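Long-range contacts in ecto-NAD+ glycohydrolase (CD38 molecule) (Bos taurus, PDB 3GC6), which belongs to the ADP-ribosyl cyclase family of ecto-enzymes, pairing a largely helical part with a four-stranded parallel sheet and tied by five disulfides: residues S6-W11 with N130-P135; H12-T17 with G117-G122; Q84-K89 with R156-A161; M104-T109 with V148-L153. The protein carries 1 engineered substitution. All blocks are in the same frame, centred on the assembly; numbering follows the deposited sequence. Where two conformers were deposited one is given.

In the fold
Contacts 3 and 4 lie deep in the chain and involve buried side chains; contacts 1 and 2 sit farther out and are only partly buried. Both outer contacts reach the small antiparallel sheet of strands 13-14 and 133-134, and the Cys121-Cys134 disulfide joins them directly. Their chemistry is mostly polar: hydroxyls and an amide grip backbone groups and waters fill the rim, with Pro135 laid on the Trp11 indole in contact 1. Contacts 3 and 4 share helix 145-159, with Phe157 touching the 104-109 loop; contact 3 combines ring packing with one amide bond, whereas contact 4 is chiefly apolar packing. Trp120 of contact 2 packs on Phe149 of contact 4, connecting the outer pair to the inner one.

Contact 1. Residues S6-W11 with N130-P135; sequences SGLNRW and NIWSCP
Asn130 aims its amide, CG anti to the backbone N, at the type I turn Gly7 to Arg10: ND2 donates nearly straight (165°) to an in-plane lone pair of Leu8 O at 3.0 Å, and a water joins ND2 to Trp11 NE1. Its OD1 accepts from the backbone N of Trp132 and of Ser133, an Asx turn that fixes the amide's rotation. Trp132 brings CD1 of its indole within 3.6 Å of Leu8 CD1. Next comes Ser133, whose OG donates to Leu8 O at 2.7 Å and accepts from Trp11 N at 3.0 Å. Leu8 O is thus gripped by Asn130 ND2 and Ser133 OG, both in its carbonyl plane. Cys134 turns away toward its disulfide partner Cys121. Pro135 covers one face of the Trp11 indole in a CH-pi contact, CD lying 3.8 Å from the five-membered ring centroid; Arg10 CG covers the opposite face. The 6-11 loop leads into strand 13-14, whose antiparallel partner is strand 133-134.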
loop_
_atom_site.group_PDB
_atom_site.type_symbol
_atom_site.label_atom_id
_atom_site.label_comp_id
_atom_site.label_asym_id
_atom_site.label_seq_id
_atom_site.Cartn_x
_atom_site.Cartn_y
_atom_site.Cartn_z
ATOM N N SER A 6 4.319 -17.853 39.926
ATOM C CA SER A 6 3.199 -17.438 39.081
ATOM C C SER A 6 3.553 -16.248 38.182
ATOM O O SER A 6 2.655 -15.519 37.742
ATOM C CB SER A 6 1.974 -17.083 39.942
ATOM O OG SER A 6 2.306 -16.098 40.923
ATOM N N GLY A 7 4.838 -16.087 37.859
ATOM C CA GLY A 7 5.300 -14.922 37.078
ATOM C C GLY A 7 5.310 -15.060 35.546
ATOM O O GLY A 7 4.637 -15.921 34.977
ATOM N N LEU A 8 6.091 -14.205 34.878
ATOM C CA LEU A 8 6.097 -14.164 33.391
ATOM C C LEU A 8 6.632 -15.428 32.723
ATOM O O LEU A 8 6.351 -15.695 31.545
ATOM C CB LEU A 8 6.886 -12.954 32.894
ATOM C CG LEU A 8 6.272 -11.627 33.329
ATOM C CD1 LEU A 8 7.164 -10.494 32.881
ATOM C CD2 LEU A 8 4.887 -11.463 32.724
ATOM N N ASN A 9 7.408 -16.201 33.471
ATOM C CA ASN A 9 8.002 -17.399 32.912
ATOM C C ASN A 9 7.200 -18.658 33.221
ATOM O O ASN A 9 7.711 -19.755 33.069
ATOM C CB ASN A 9 9.450 -17.561 33.404
ATOM C CG ASN A 9 10.229 -18.581 32.596
ATOM O OD1 ASN A 9 10.050 -18.691 31.372
ATOM N ND2 ASN A 9 11.114 -19.341 33.272
ATOM N N ARG A 10 5.938 -18.504 33.632
ATOM C CA ARG A 10 5.132 -19.634 34.078
ATOM C C ARG A 10 4.665 -20.582 32.974
ATOM O O ARG A 10 4.243 -21.717 33.263
ATOM C CB ARG A 10 3.919 -19.138 34.867
ATOM C CG ARG A 10 2.882 -18.393 34.045
ATOM C CD ARG A 10 1.849 -17.719 34.945
ATOM N NE ARG A 10 0.817 -16.981 34.208
ATOM C CZ ARG A 10 0.953 -15.724 33.772
ATOM N NH1 ARG A 10 2.078 -15.046 33.979
ATOM N NH2 ARG A 10 -0.043 -15.132 33.133
ATOM N N TRP A 11 4.702 -20.122 31.727
ATOM C CA TRP A 11 4.204 -20.940 30.644
ATOM C C TRP A 11 5.241 -21.929 30.121
ATOM O O TRP A 11 6.442 -21.760 30.327
ATOM C CB TRP A 11 3.745 -20.033 29.495
ATOM C CG TRP A 11 2.738 -19.006 29.908
ATOM C CD1 TRP A 11 2.892 -17.636 29.877
ATOM C CD2 TRP A 11 1.408 -19.249 30.392
ATOM N NE1 TRP A 11 1.730 -17.017 30.299
ATOM C CE2 TRP A 11 0.817 -17.985 30.644
ATOM C CE3 TRP A 11 0.658 -20.407 30.627
ATOM C CZ2 TRP A 11 -0.498 -17.850 31.123
ATOM C CZ3 TRP A 11 -0.636 -20.277 31.117
ATOM C CH2 TRP A 11 -1.202 -19.003 31.356
ATOM N N ASN A 130 4.617 -10.550 26.377
ATOM C CA ASN A 130 5.425 -11.343 27.282
ATOM C C ASN A 130 6.502 -12.032 26.441
ATOM O O ASN A 130 6.229 -12.977 25.709
ATOM C CB ASN A 130 4.553 -12.376 28.005
ATOM C CG ASN A 130 5.334 -13.236 28.993
ATOM O OD1 ASN A 130 6.568 -13.317 28.937
ATOM N ND2 ASN A 130 4.619 -13.875 29.896
ATOM N N ILE A 131 7.738 -11.530 26.552
ATOM C CA ILE A 131 8.842 -12.059 25.765
ATOM C C ILE A 131 9.579 -13.204 26.481
ATOM O O ILE A 131 10.611 -13.688 25.987
ATOM C CB ILE A 131 9.873 -10.944 25.406
ATOM C CG1 ILE A 131 10.467 -10.337 26.694
ATOM C CG2 ILE A 131 9.222 -9.881 24.544
ATOM C CD1 ILE A 131 11.504 -9.203 26.475
ATOM N N TRP A 132 9.020 -13.662 27.592
ATOM C CA TRP A 132 9.681 -14.694 28.403
ATOM C C TRP A 132 9.101 -16.073 28.201
ATOM O O TRP A 132 9.842 -17.038 28.074
ATOM C CB TRP A 132 9.619 -14.307 29.886
ATOM C CG TRP A 132 10.106 -12.910 30.056
ATOM C CD1 TRP A 132 9.356 -11.789 30.321
ATOM C CD2 TRP A 132 11.454 -12.465 29.901
ATOM N NE1 TRP A 132 10.173 -10.679 30.372
ATOM C CE2 TRP A 132 11.457 -11.066 30.101
ATOM C CE3 TRP A 132 12.657 -13.113 29.597
ATOM C CZ2 TRP A 132 12.624 -10.295 30.027
ATOM C CZ3 TRP A 132 13.823 -12.344 29.516
ATOM C CH2 TRP A 132 13.791 -10.950 29.763
ATOM N N SER A 133 7.770 -16.187 28.238
ATOM C CA SER A 133 7.143 -17.475 27.941
ATOM C C SER A 133 5.745 -17.180 27.447
ATOM O O SER A 133 5.199 -16.124 27.760
ATOM C CB SER A 133 7.089 -18.403 29.175
ATOM O OG SER A 133 6.147 -17.978 30.169
ATOM N N CYS A 134 5.187 -18.123 26.688
ATOM C CA CYS A 134 3.795 -18.038 26.226
ATOM C C CYS A 134 3.153 -19.403 26.376
ATOM O O CYS A 134 3.850 -20.413 26.316
ATOM C CB CYS A 134 3.723 -17.636 24.744
ATOM S SG CYS A 134 4.126 -15.882 24.449
ATOM N N PRO A 135 1.830 -19.437 26.501
ATOM C CA PRO A 135 1.137 -20.730 26.642
ATOM C C PRO A 135 1.429 -21.695 25.492
ATOM O O PRO A 135 1.444 -21.302 24.317
ATOM C CB PRO A 135 -0.346 -20.348 26.662
ATOM C CG PRO A 135 -0.378 -18.899 27.126
ATOM C CD PRO A 135 0.909 -18.287 26.596
HETATM O O HOH W 1 10.489 -19.714 28.478
HETATM O O HOH W 2 1.680 -13.970 30.112
#

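Contact 2. Residues H12-T17 with G117-G122; sequences HGAGST and GLRWCG
Thr17 and Arg119 are joined twice, and this pair forms the tight end of the contact. Thr17 N donates to Arg119 O at 3.0 Å, approaching from above the carbonyl plane, while Arg119 N donates to Thr17 OG1 at 2.9 Å; both bonds are close to straight at 163°. The hydroxyl can return the bond because OG1 stands beside its own backbone N. One residue earlier Ser16, with the same kind of first torsion, sets OG 2.9 Å from Cys121 N, a more bent bond (138°), and the same hydroxyl also bonds Asn130 O, so this buried oxygen is gripped from two chain segments. Trp120 swings its indole away from 12-17, into the rings of Phe20, Phe51, Phe55 and Phe149, with NE1 bonded to Tyr68 OH.

The other end is looser. Arg119, bent at chi2, runs out past the Gly15 carbonyl until NH1 comes 3.9 Å from Ala14 CB, and there water takes over: one molecule connects NH1 to Ala14 O, another connects it to Ala14 N. Two conformers of this exposed arginine were modelled, consistent with a mobile rim. The touching parts, 14-17 and 118-121, run 109° apart rather than pairing as strands, so side-chain hydroxyls do much of the binding as the chain leaves the short antiparallel sheet of 13-14 and 133-134 beside the Cys121-Cys134 disulfide.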
loop_
_atom_site.group_PDB
_atom_site.type_symbol
_atom_site.label_atom_id
_atom_site.label_comp_id
_atom_site.label_asym_id
_atom_site.label_seq_id
_atom_site.Cartn_x
_atom_site.Cartn_y
_atom_site.Cartn_z
ATOM N N HIS A 12 4.765 -22.940 29.399
ATOM C CA HIS A 12 5.641 -23.979 28.839
ATOM C C HIS A 12 6.114 -23.703 27.404
ATOM O O HIS A 12 7.007 -24.391 26.886
ATOM C CB HIS A 12 4.933 -25.335 28.871
ATOM C CG HIS A 12 4.689 -25.850 30.254
ATOM N ND1 HIS A 12 3.617 -25.449 31.021
ATOM C CD2 HIS A 12 5.395 -26.721 31.017
ATOM C CE1 HIS A 12 3.668 -26.052 32.198
ATOM N NE2 HIS A 12 4.737 -26.831 32.220
ATOM N N GLY A 13 5.523 -22.706 26.747
ATOM C CA GLY A 13 5.940 -22.396 25.397
ATOM C C GLY A 13 6.944 -21.255 25.330
ATOM O O GLY A 13 7.134 -20.502 26.285
ATOM N N ALA A 14 7.619 -21.134 24.199
ATOM C CA ALA A 14 8.576 -20.069 24.031
ATOM C C ALA A 14 7.901 -18.679 24.096
ATOM O O ALA A 14 6.727 -18.498 23.729
ATOM C CB ALA A 14 9.303 -20.237 22.690
ATOM N N GLY A 15 8.651 -17.706 24.586
ATOM C CA GLY A 15 8.157 -16.358 24.676
ATOM C C GLY A 15 7.903 -15.662 23.355
ATOM O O GLY A 15 8.288 -16.144 22.292
ATOM N N SER A 16 7.218 -14.524 23.437
ATOM C CA SER A 16 6.930 -13.724 22.251
ATOM C C SER A 16 8.187 -13.363 21.484
ATOM O O SER A 16 9.266 -13.130 22.068
ATOM C CB SER A 16 6.213 -12.421 22.621
ATOM O OG SER A 16 4.985 -12.673 23.282
ATOM N N THR A 17 8.058 -13.309 20.168
ATOM C CA THR A 17 9.149 -12.841 19.311
ATOM C C THR A 17 9.553 -11.429 19.731
ATOM O O THR A 17 8.704 -10.552 19.870
ATOM C CB THR A 17 8.687 -12.805 17.867
ATOM O OG1 THR A 17 8.232 -14.116 17.494
ATOM C CG2 THR A 17 9.868 -12.414 16.952
ATOM N N GLY A 117 5.688 -17.719 11.446
ATOM C CA GLY A 117 6.926 -17.912 12.202
ATOM C C GLY A 117 7.048 -17.129 13.493
ATOM O O GLY A 117 8.029 -17.327 14.235
ATOM N N LEU A 118 6.082 -16.257 13.785
ATOM C CA LEU A 118 6.156 -15.454 15.005
ATOM C C LEU A 118 5.419 -16.111 16.184
ATOM O O LEU A 118 4.588 -17.029 16.009
ATOM C CB LEU A 118 5.588 -14.053 14.799
ATOM C CG LEU A 118 6.106 -13.311 13.569
ATOM C CD1 LEU A 118 5.574 -11.864 13.532
ATOM C CD2 LEU A 118 7.644 -13.313 13.575
ATOM N N ARG A 119 5.755 -15.622 17.379
ATOM C CA ARG A 119 5.106 -16.007 18.628
ATOM C C ARG A 119 4.627 -14.737 19.307
ATOM O O ARG A 119 5.271 -13.695 19.211
ATOM C CB ARG A 119 6.113 -16.720 19.538
ATOM C CG ARG A 119 6.748 -17.954 18.912
ATOM C CD ARG A 119 5.682 -18.978 18.603
ATOM N NE ARG A 119 6.199 -20.224 18.046
ATOM C CZ ARG A 119 6.626 -21.247 18.777
ATOM N NH1 ARG A 119 6.606 -21.171 20.104
ATOM N NH2 ARG A 119 7.071 -22.348 18.181
ATOM N N TRP A 120 3.487 -14.815 19.991
ATOM C CA TRP A 120 3.067 -13.683 20.775
ATOM C C TRP A 120 2.079 -14.070 21.833
ATOM O O TRP A 120 1.324 -15.043 21.699
ATOM C CB TRP A 120 2.457 -12.606 19.880
ATOM C CG TRP A 120 1.167 -13.046 19.145
ATOM C CD1 TRP A 120 -0.113 -12.877 19.561
ATOM C CD2 TRP A 120 1.091 -13.720 17.877
ATOM N NE1 TRP A 120 -1.010 -13.387 18.631
ATOM C CE2 TRP A 120 -0.286 -13.914 17.586
ATOM C CE3 TRP A 120 2.045 -14.187 16.969
ATOM C CZ2 TRP A 120 -0.723 -14.534 16.426
ATOM C CZ3 TRP A 120 1.610 -14.792 15.802
ATOM C CH2 TRP A 120 0.239 -14.953 15.539
ATOM N N CYS A 121 2.130 -13.305 22.907
ATOM C CA CYS A 121 1.132 -13.386 23.977
ATOM C C CYS A 121 1.307 -12.149 24.853
ATOM O O CYS A 121 2.370 -11.504 24.818
ATOM C CB CYS A 121 1.271 -14.691 24.785
ATOM S SG CYS A 121 2.820 -14.854 25.792
ATOM N N GLY A 122 0.274 -11.836 25.629
ATOM C CA GLY A 122 0.329 -10.719 26.560
ATOM C C GLY A 122 0.227 -11.181 27.999
ATOM O O GLY A 122 0.330 -12.370 28.302
HETATM O O HOH W 3 5.139 -19.627 22.014
HETATM O O HOH W 4 7.340 -23.099 22.283
#

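Contact 3. Residues Q84-K89 with R156-A161; sequences QVFWSK and RFAESA. With NAG (2-acetamido-2-deoxy-beta-D-glucopyranose), chain C.
Gln84 NE2 makes two contacts with a single residue, Phe157. It donates to the helix carbonyl Phe157 O at 2.8 Å, nearly straight (163°) but from well above the carbonyl plane, and it also rests over the centre of the Phe157 ring, 3.3 Å from CE2. The side chain gets there because CG is anti to the backbone N (chi1 -167°) and the rest is extended; the amide and ring planes end up 44° apart. At the other end of the amide, OE1 lies 3.4 Å from Ala161 CA and accepts a hydrogen bond from a water that also bonds Ser160 OG, so both ends of the group are held.

Phe86 meets the same ring obliquely, CE1 to Phe157 CD2 at 3.6 Å, with CE2 of Phe157 above one face of the Phe86 ring. Val85 O comes to the edge of the Phe157 ring, 3.5 Å from CZ. Within this chain, strand 85-88 is an outermost strand of the four-stranded parallel sheet, and helix 145-159 belongs to the connection from it to the adjacent strand 164-170. Backbone bonds from Gln84 and Phe86 to Arg166 set the strand in place, while Phe183 and Gln187 pack against Phe86. Beyond the helix end, Arg192 bonds the carbonyls of Ser160 and Ala161. Just past the strand, Lys89 O lies 3.7 Å from O5 of a NAG in the protein's own glycan.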
loop_
_atom_site.group_PDB
_atom_site.type_symbol
_atom_site.label_atom_id
_atom_site.label_comp_id
_atom_site.label_asym_id
_atom_site.label_seq_id
_atom_site.Cartn_x
_atom_site.Cartn_y
_atom_site.Cartn_z
ATOM N N GLN A 84 -5.903 -20.802 -4.719
ATOM C CA GLN A 84 -5.695 -21.099 -3.310
ATOM C C GLN A 84 -5.079 -22.479 -3.082
ATOM O O GLN A 84 -5.520 -23.478 -3.700
ATOM C CB GLN A 84 -7.045 -21.033 -2.579
ATOM C CG GLN A 84 -6.967 -21.014 -1.063
ATOM C CD GLN A 84 -8.239 -20.432 -0.458
ATOM O OE1 GLN A 84 -8.997 -19.720 -1.128
ATOM N NE2 GLN A 84 -8.474 -20.735 0.805
ATOM N N VAL A 85 -4.076 -22.522 -2.188
ATOM C CA VAL A 85 -3.390 -23.755 -1.819
ATOM C C VAL A 85 -3.523 -24.024 -0.320
ATOM O O VAL A 85 -3.312 -23.104 0.505
ATOM C CB VAL A 85 -1.899 -23.623 -2.132
ATOM C CG1 VAL A 85 -1.135 -24.842 -1.602
ATOM C CG2 VAL A 85 -1.724 -23.525 -3.675
ATOM N N PHE A 86 -3.878 -25.264 0.026
ATOM C CA PHE A 86 -3.881 -25.762 1.404
ATOM C C PHE A 86 -2.741 -26.753 1.518
ATOM O O PHE A 86 -2.251 -27.278 0.505
ATOM C CB PHE A 86 -5.186 -26.506 1.684
ATOM C CG PHE A 86 -6.383 -25.622 1.666
ATOM C CD1 PHE A 86 -6.905 -25.114 2.869
ATOM C CD2 PHE A 86 -6.985 -25.270 0.454
ATOM C CE1 PHE A 86 -8.047 -24.261 2.842
ATOM C CE2 PHE A 86 -8.096 -24.429 0.420
ATOM C CZ PHE A 86 -8.634 -23.928 1.616
ATOM N N TRP A 87 -2.282 -26.988 2.740
ATOM C CA TRP A 87 -1.172 -27.919 2.908
ATOM C C TRP A 87 -1.199 -28.469 4.322
ATOM O O TRP A 87 -1.767 -27.859 5.230
ATOM C CB TRP A 87 0.174 -27.223 2.601
ATOM C CG TRP A 87 0.472 -26.065 3.554
ATOM C CD1 TRP A 87 0.081 -24.745 3.423
ATOM C CD2 TRP A 87 1.198 -26.141 4.773
ATOM N NE1 TRP A 87 0.539 -23.990 4.508
ATOM C CE2 TRP A 87 1.217 -24.843 5.352
ATOM C CE3 TRP A 87 1.834 -27.193 5.445
ATOM C CZ2 TRP A 87 1.875 -24.576 6.555
ATOM C CZ3 TRP A 87 2.471 -26.932 6.659
ATOM C CH2 TRP A 87 2.471 -25.633 7.202
ATOM N N SER A 88 -0.571 -29.632 4.488
ATOM C CA SER A 88 -0.477 -30.194 5.830
ATOM C C SER A 88 0.732 -31.099 5.866
ATOM O O SER A 88 0.837 -32.013 5.042
ATOM C CB SER A 88 -1.748 -31.012 6.133
ATOM O OG SER A 88 -1.787 -31.452 7.492
ATOM N N LYS A 89 1.660 -30.805 6.779
ATOM C CA LYS A 89 2.898 -31.594 6.955
ATOM C C LYS A 89 3.877 -31.482 5.780
ATOM O O LYS A 89 4.814 -32.266 5.679
ATOM C CB LYS A 89 2.617 -33.073 7.264
ATOM C CG LYS A 89 1.419 -33.339 8.206
ATOM C CD LYS A 89 1.602 -32.651 9.544
ATOM C CE LYS A 89 0.409 -32.897 10.508
ATOM N NZ LYS A 89 0.179 -34.328 10.860
ATOM N N ARG A 156 -11.600 -18.702 8.053
ATOM C CA ARG A 156 -12.053 -17.682 7.118
ATOM C C ARG A 156 -11.467 -17.968 5.728
ATOM O O ARG A 156 -12.152 -17.838 4.714
ATOM C CB ARG A 156 -11.703 -16.294 7.621
ATOM C CG ARG A 156 -12.432 -15.933 8.929
ATOM C CD ARG A 156 -13.924 -15.691 8.667
ATOM N NE ARG A 156 -14.118 -14.520 7.814
ATOM C CZ ARG A 156 -14.321 -13.283 8.279
ATOM N NH1 ARG A 156 -14.357 -13.074 9.589
ATOM N NH2 ARG A 156 -14.475 -12.264 7.440
ATOM N N PHE A 157 -10.213 -18.443 5.694
ATOM C CA PHE A 157 -9.515 -18.809 4.444
ATOM C C PHE A 157 -10.295 -19.950 3.757
ATOM O O PHE A 157 -10.559 -19.887 2.551
ATOM C CB PHE A 157 -8.111 -19.256 4.870
ATOM C CG PHE A 157 -7.181 -19.695 3.748
ATOM C CD1 PHE A 157 -6.607 -18.760 2.880
ATOM C CD2 PHE A 157 -6.739 -21.020 3.689
ATOM C CE1 PHE A 157 -5.668 -19.173 1.898
ATOM C CE2 PHE A 157 -5.811 -21.434 2.713
ATOM C CZ PHE A 157 -5.288 -20.514 1.820
ATOM N N ALA A 158 -10.740 -20.947 4.526
ATOM C CA ALA A 158 -11.454 -22.091 3.940
ATOM C C ALA A 158 -12.852 -21.673 3.479
ATOM O O ALA A 158 -13.313 -22.089 2.398
ATOM C CB ALA A 158 -11.545 -23.249 4.945
ATOM N N GLU A 159 -13.521 -20.865 4.296
ATOM C CA GLU A 159 -14.881 -20.446 3.966
ATOM C C GLU A 159 -14.967 -19.603 2.700
ATOM O O GLU A 159 -16.016 -19.591 2.029
ATOM C CB GLU A 159 -15.511 -19.680 5.114
ATOM C CG GLU A 159 -15.818 -20.536 6.293
ATOM C CD GLU A 159 -16.127 -19.706 7.567
ATOM O OE1 GLU A 159 -16.073 -18.459 7.520
ATOM O OE2 GLU A 159 -16.397 -20.336 8.609
ATOM N N SER A 160 -13.907 -18.877 2.386
ATOM C CA SER A 160 -13.958 -17.967 1.240
ATOM C C SER A 160 -13.399 -18.587 -0.048
ATOM O O SER A 160 -13.438 -17.942 -1.097
ATOM C CB SER A 160 -13.181 -16.679 1.573
ATOM O OG SER A 160 -11.842 -16.984 1.830
ATOM N N ALA A 161 -12.909 -19.820 0.016
ATOM C CA ALA A 161 -12.335 -20.492 -1.163
ATOM C C ALA A 161 -13.323 -20.553 -2.313
ATOM O O ALA A 161 -14.543 -20.685 -2.100
ATOM C CB ALA A 161 -11.919 -21.913 -0.819
HETATM C C1 NAG C . 7.046 -35.243 5.099
HETATM C C2 NAG C . 7.911 -34.215 4.354
HETATM C C3 NAG C . 9.348 -34.258 4.908
HETATM C C4 NAG C . 9.425 -34.254 6.441
HETATM C C5 NAG C . 8.445 -35.279 7.007
HETATM C C6 NAG C . 8.368 -35.261 8.544
HETATM C C7 NAG C . 7.269 -33.699 2.039
HETATM C C8 NAG C . 7.210 -34.201 0.629
HETATM N N2 NAG C . 7.937 -34.478 2.911
HETATM O O3 NAG C . 10.120 -33.210 4.355
HETATM O O4 NAG C . 10.760 -34.567 6.868
HETATM O O5 NAG C . 7.156 -34.987 6.493
HETATM O O6 NAG C . 8.117 -33.950 9.012
HETATM O O7 NAG C . 6.737 -32.628 2.345
HETATM O O HOH W 5 -10.171 -17.334 -0.181
#

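Contact 4. Residues M104-T109 with V148-L153; sequences MTLEDT and VFWEVL
Leu106 points its side chain at helix 145-159, CG anti to the backbone N (chi1 -178°), and its two methyls divide the work. CD2 meets the rim of the Trp150 indole in the ring plane, 3.8 Å from CE3, while CD1 packs on Leu153 CD2 at 3.7 Å; both pairs cross obliquely. Phe149 CE2 lies over one face of the indole, so the ring is backed by its own helix as its edge takes Leu106. The bent Glu107 side chain crosses that of Trp150 at about a right angle, carboxylate and ring planes 30° apart, with OE2 4.2 Å from Trp150 CZ3. Thr109 reaches tip to tip toward Leu153, and its OG1 donates to Leu106 O at 2.7 Å in the carbonyl plane while capping helix 110-115 through Gly112 N. Contacts across the interface are van der Waals, chiefly Leu106 on Trp150 and Leu153; polar atoms find partners off it: Glu107 OE1, less surely placed, probably accepts from Trp87 NE1, which would probably help stabilise a charged carboxylate.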
loop_
_atom_site.group_PDB
_atom_site.type_symbol
_atom_site.label_atom_id
_atom_site.label_comp_id
_atom_site.label_asym_id
_atom_site.label_seq_id
_atom_site.Cartn_x
_atom_site.Cartn_y
_atom_site.Cartn_z
ATOM N N MET A 104 -1.470 -18.987 -3.765
ATOM C CA MET A 104 -1.367 -18.457 -2.407
ATOM C C MET A 104 -1.770 -19.470 -1.330
ATOM O O MET A 104 -2.907 -19.985 -1.353
ATOM C CB MET A 104 -2.211 -17.192 -2.214
ATOM C CG MET A 104 -1.862 -16.091 -3.176
ATOM S SD MET A 104 -3.034 -14.684 -3.059
ATOM C CE MET A 104 -2.553 -14.253 -1.484
ATOM N N THR A 105 -0.839 -19.767 -0.419
ATOM C CA THR A 105 -1.165 -20.471 0.828
ATOM C C THR A 105 -1.707 -19.473 1.867
ATOM O O THR A 105 -1.707 -18.265 1.619
ATOM C CB THR A 105 0.067 -21.160 1.472
ATOM O OG1 THR A 105 1.004 -20.166 1.896
ATOM C CG2 THR A 105 0.756 -22.105 0.458
ATOM N N LEU A 106 -2.092 -20.007 3.030
ATOM C CA LEU A 106 -2.576 -19.157 4.118
ATOM C C LEU A 106 -1.490 -18.153 4.487
ATOM O O LEU A 106 -1.783 -17.011 4.818
ATOM C CB LEU A 106 -2.937 -20.029 5.319
ATOM C CG LEU A 106 -3.524 -19.320 6.553
ATOM C CD1 LEU A 106 -4.780 -18.568 6.164
ATOM C CD2 LEU A 106 -3.779 -20.320 7.679
ATOM N N GLU A 107 -0.235 -18.596 4.439
ATOM C CA GLU A 107 0.884 -17.734 4.819
ATOM C C GLU A 107 1.230 -16.703 3.759
ATOM O O GLU A 107 2.120 -15.872 3.963
ATOM C CB GLU A 107 2.096 -18.600 5.186
ATOM C CG GLU A 107 1.878 -19.505 6.368
ATOM C CD GLU A 107 0.980 -20.715 6.074
ATOM O OE1 GLU A 107 0.896 -21.149 4.909
ATOM O OE2 GLU A 107 0.384 -21.273 6.999
ATOM N N ASP A 108 0.507 -16.730 2.636
ATOM C CA ASP A 108 0.678 -15.746 1.579
ATOM C C ASP A 108 -0.437 -14.686 1.585
ATOM O O ASP A 108 -0.457 -13.793 0.747
ATOM C CB ASP A 108 0.758 -16.439 0.215
ATOM C CG ASP A 108 1.954 -17.368 0.100
ATOM O OD1 ASP A 108 3.097 -16.883 0.367
ATOM O OD2 ASP A 108 1.779 -18.554 -0.281
ATOM N N THR A 109 -1.416 -14.822 2.499
ATOM C CA THR A 109 -2.387 -13.753 2.714
ATOM C C THR A 109 -1.684 -12.651 3.518
ATOM O O THR A 109 -0.626 -12.892 4.110
ATOM C CB THR A 109 -3.609 -14.263 3.532
ATOM O OG1 THR A 109 -3.210 -14.709 4.835
ATOM C CG2 THR A 109 -4.299 -15.417 2.771
ATOM N N VAL A 148 -5.357 -19.658 18.530
ATOM C CA VAL A 148 -6.661 -19.173 18.104
ATOM C C VAL A 148 -6.563 -18.306 16.833
ATOM O O VAL A 148 -7.409 -18.388 15.931
ATOM C CB VAL A 148 -7.409 -18.487 19.262
ATOM C CG1 VAL A 148 -8.641 -17.788 18.740
ATOM C CG2 VAL A 148 -7.755 -19.557 20.295
ATOM N N PHE A 149 -5.509 -17.504 16.716
ATOM C CA PHE A 149 -5.298 -16.713 15.494
ATOM C C PHE A 149 -5.278 -17.647 14.276
ATOM O O PHE A 149 -5.977 -17.426 13.273
ATOM C CB PHE A 149 -3.960 -15.975 15.568
ATOM C CG PHE A 149 -3.564 -15.341 14.274
ATOM C CD1 PHE A 149 -4.070 -14.086 13.902
ATOM C CD2 PHE A 149 -2.701 -16.001 13.416
ATOM C CE1 PHE A 149 -3.677 -13.484 12.648
ATOM C CE2 PHE A 149 -2.323 -15.421 12.188
ATOM C CZ PHE A 149 -2.806 -14.170 11.825
ATOM N N TRP A 150 -4.452 -18.691 14.338
ATOM C CA TRP A 150 -4.314 -19.535 13.134
ATOM C C TRP A 150 -5.613 -20.312 12.881
ATOM O O TRP A 150 -5.939 -20.618 11.735
ATOM C CB TRP A 150 -3.099 -20.456 13.273
ATOM C CG TRP A 150 -1.836 -19.685 13.124
ATOM C CD1 TRP A 150 -0.936 -19.391 14.109
ATOM C CD2 TRP A 150 -1.314 -19.102 11.919
ATOM N NE1 TRP A 150 0.117 -18.642 13.601
ATOM C CE2 TRP A 150 -0.109 -18.446 12.249
ATOM C CE3 TRP A 150 -1.771 -19.033 10.596
ATOM C CZ2 TRP A 150 0.670 -17.768 11.276
ATOM C CZ3 TRP A 150 -1.021 -18.354 9.650
ATOM C CH2 TRP A 150 0.191 -17.725 9.984
ATOM N N GLU A 151 -6.330 -20.644 13.952
ATOM C CA GLU A 151 -7.606 -21.353 13.804
ATOM C C GLU A 151 -8.603 -20.445 13.085
ATOM O O GLU A 151 -9.241 -20.870 12.101
ATOM C CB GLU A 151 -8.093 -21.812 15.195
ATOM C CG GLU A 151 -9.556 -22.051 15.435
ATOM C CD GLU A 151 -9.827 -22.007 16.958
ATOM O OE1 GLU A 151 -9.071 -22.670 17.710
ATOM O OE2 GLU A 151 -10.728 -21.279 17.415
ATOM N N VAL A 152 -8.779 -19.200 13.538
ATOM C CA VAL A 152 -9.801 -18.375 12.926
ATOM C C VAL A 152 -9.361 -17.923 11.526
ATOM O O VAL A 152 -10.186 -17.835 10.606
ATOM C CB VAL A 152 -10.225 -17.183 13.822
ATOM C CG1 VAL A 152 -9.076 -16.288 14.093
ATOM C CG2 VAL A 152 -11.415 -16.433 13.170
ATOM N N LEU A 153 -8.074 -17.645 11.359
ATOM C CA LEU A 153 -7.612 -17.301 10.009
ATOM C C LEU A 153 -7.877 -18.463 9.064
ATOM O O LEU A 153 -8.299 -18.259 7.915
ATOM C CB LEU A 153 -6.124 -16.929 9.969
ATOM C CG LEU A 153 -5.721 -16.015 8.802
ATOM C CD1 LEU A 153 -6.332 -14.598 8.945
ATOM C CD2 LEU A 153 -4.204 -15.978 8.685
#